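Local atomic coordinates of ferrous iron uptake transporter protein B (Streptococcus thermophilus, PDB entry 3TAH), a protein that probably drives ferrous iron uptake across the cell membrane at the expense of GTP, this chain being its cytosolic nucleotide-binding G domain with the attached helical domain. Residues P109-A113 with L136-V140. The protein carries 1 engineered substitution. Residues are numbered along the deposited sequence.
Sequences PVTIA and LGVPV
This is a parallel beta pairing at the sheet edge of a P-loop G domain: inner strand 110-115 receives the chain that leaves helix 129-136 and enters outermost strand 140-142. Extended phi/psi values hold through Val110-Ala113 and Val138-Val140, whereas Gly137, at 70/27, is the first residue to leave the helix, with positive phi. Register is set by Ile112 opposite Val140 (CA-CA 4.7 Å) and Thr111 opposite Pro139 (5.0 Å). Between these segments the hydrogen bond is Ile112 N to Pro139 O, 2.9 Å and nearly linear at 167°; Ile112 also bonds with the backbone of Val141, so its partners flank Val140, as in a parallel bridge. Val140 CA lies 3.5 Å from Ile112 O in a CA-H...O contact. Ile112 (chi1 m, chi2 t) and Val140 (t) share one sheet face, CG2 to CG1 4.1 Å. Pro139 and Thr111 instead meet Lys157 of helix 151-159. Helix 93-105 covers the apolar cluster, Thr100 on Ile112, Leu97 on Leu136 and Ile104 on Val138. Val138 (m) places CG1 4.0 Å from Val110 CB and CG2 3.7 Å from Ile112 CD1, which also touches Leu136 CD1 at 3.5 Å.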
ATOM      1  N   PRO A 109      -2.551   2.704  -8.262  1.00 14.95           N
ATOM      2  CA  PRO A 109      -3.138   1.348  -8.356  1.00 15.40           C
ATOM      3  C   PRO A 109      -2.194   0.231  -7.954  1.00 14.00           C
ATOM      4  O   PRO A 109      -1.037   0.213  -8.395  1.00 15.06           O
ATOM      5  CB  PRO A 109      -3.517   1.237  -9.832  1.00 15.08           C
ATOM      6  CG  PRO A 109      -3.870   2.623 -10.160  1.00 15.80           C
ATOM      7  CD  PRO A 109      -2.814   3.452  -9.509  1.00 16.52           C
ATOM      8  N   VAL A 110      -2.704  -0.660  -7.112  1.00 13.57           N
ATOM      9  CA  VAL A 110      -1.951  -1.777  -6.560  1.00 14.05           C
ATOM     10  C   VAL A 110      -2.228  -3.062  -7.335  1.00 13.75           C
ATOM     11  O   VAL A 110      -3.377  -3.322  -7.696  1.00 13.30           O
ATOM     12  CB  VAL A 110      -2.318  -1.967  -5.061  1.00 13.34           C
ATOM     13  CG1 VAL A 110      -1.789  -3.277  -4.515  1.00 13.06           C
ATOM     14  CG2 VAL A 110      -1.810  -0.761  -4.258  1.00 15.14           C
ATOM     15  N   THR A 111      -1.163  -3.832  -7.600  1.00 12.59           N
ATOM     16  CA  THR A 111      -1.227  -5.193  -8.131  1.00 12.78           C
ATOM     17  C   THR A 111      -0.466  -6.057  -7.105  1.00 14.31           C
ATOM     18  O   THR A 111       0.622  -5.677  -6.674  1.00 14.08           O
ATOM     19  CB  THR A 111      -0.569  -5.301  -9.511  1.00 13.88           C
ATOM     20  OG1 THR A 111      -1.331  -4.553 -10.470  1.00 15.26           O
ATOM     21  CG2 THR A 111      -0.461  -6.764  -9.956  1.00 14.83           C
ATOM     22  N   ILE A 112      -1.022  -7.200  -6.710  1.00 13.68           N
ATOM     23  CA  ILE A 112      -0.397  -8.039  -5.675  1.00 12.76           C
ATOM     24  C   ILE A 112       0.297  -9.249  -6.286  1.00 12.85           C
ATOM     25  O   ILE A 112      -0.327  -9.953  -7.075  1.00 14.51           O
ATOM     26  CB  ILE A 112      -1.423  -8.525  -4.624  1.00 13.12           C
ATOM     27  CG1 ILE A 112      -1.924  -7.363  -3.753  1.00 14.73           C
ATOM     28  CG2 ILE A 112      -0.816  -9.619  -3.737  1.00 10.85           C
ATOM     29  CD1 ILE A 112      -3.067  -7.773  -2.767  1.00 15.67           C
ATOM     30  N   ALA A 113       1.573  -9.468  -5.932  1.00 13.48           N
ATOM     31  CA  ALA A 113       2.269 -10.731  -6.189  1.00 13.11           C
ATOM     32  C   ALA A 113       2.054 -11.507  -4.897  1.00 14.39           C
ATOM     33  O   ALA A 113       2.638 -11.187  -3.869  1.00 14.11           O
ATOM     34  CB  ALA A 113       3.770 -10.535  -6.476  1.00 14.36           C
ATOM     35  N   LEU A 136     -10.538  -7.639  -2.477  1.00 16.23           N
ATOM     36  CA  LEU A 136      -9.561  -6.555  -2.241  1.00 17.83           C
ATOM     37  C   LEU A 136      -9.676  -5.401  -3.232  1.00 18.07           C
ATOM     38  O   LEU A 136      -9.165  -4.316  -2.955  1.00 17.96           O
ATOM     39  CB  LEU A 136      -8.119  -7.075  -2.270  1.00 17.29           C
ATOM     40  CG  LEU A 136      -7.630  -7.856  -1.064  1.00 17.03           C
ATOM     41  CD1 LEU A 136      -6.212  -8.375  -1.328  1.00 17.32           C
ATOM     42  CD2 LEU A 136      -7.666  -7.002   0.224  1.00 18.14           C
ATOM     43  N   GLY A 137     -10.321  -5.638  -4.374  1.00 16.52           N
ATOM     44  CA  GLY A 137     -10.458  -4.644  -5.429  1.00 16.38           C
ATOM     45  C   GLY A 137      -9.146  -4.356  -6.148  1.00 16.62           C
ATOM     46  O   GLY A 137      -8.954  -3.259  -6.663  1.00 15.93           O
ATOM     47  N   VAL A 138      -8.242  -5.337  -6.171  1.00 14.69           N
ATOM     48  CA  VAL A 138      -6.961  -5.218  -6.870  1.00 14.87           C
ATOM     49  C   VAL A 138      -6.639  -6.515  -7.597  1.00 15.08           C
ATOM     50  O   VAL A 138      -7.050  -7.589  -7.153  1.00 14.32           O
ATOM     51  CB  VAL A 138      -5.781  -4.913  -5.936  1.00 13.71           C
ATOM     52  CG1 VAL A 138      -6.006  -3.573  -5.222  1.00 14.19           C
ATOM     53  CG2 VAL A 138      -5.508  -6.065  -4.948  1.00 16.10           C
ATOM     54  N   PRO A 139      -5.894  -6.423  -8.708  1.00 15.21           N
ATOM     55  CA  PRO A 139      -5.420  -7.655  -9.334  1.00 14.88           C
ATOM     56  C   PRO A 139      -4.515  -8.431  -8.381  1.00 15.59           C
ATOM     57  O   PRO A 139      -3.744  -7.825  -7.629  1.00 15.11           O
ATOM     58  CB  PRO A 139      -4.610  -7.160 -10.545  1.00 15.37           C
ATOM     59  CG  PRO A 139      -5.021  -5.745 -10.762  1.00 14.79           C
ATOM     60  CD  PRO A 139      -5.515  -5.220  -9.468  1.00 15.87           C
ATOM     61  N   VAL A 140      -4.621  -9.757  -8.412  1.00 15.84           N
ATOM     62  CA  VAL A 140      -3.752 -10.628  -7.630  1.00 14.08           C
ATOM     63  C   VAL A 140      -3.236 -11.749  -8.538  1.00 14.58           C
ATOM     64  O   VAL A 140      -4.027 -12.380  -9.244  1.00 13.78           O
ATOM     65  CB  VAL A 140      -4.493 -11.254  -6.417  1.00 12.91           C
ATOM     66  CG1 VAL A 140      -3.537 -12.113  -5.588  1.00 11.85           C
ATOM     67  CG2 VAL A 140      -5.139 -10.179  -5.526  1.00 12.06           C
TER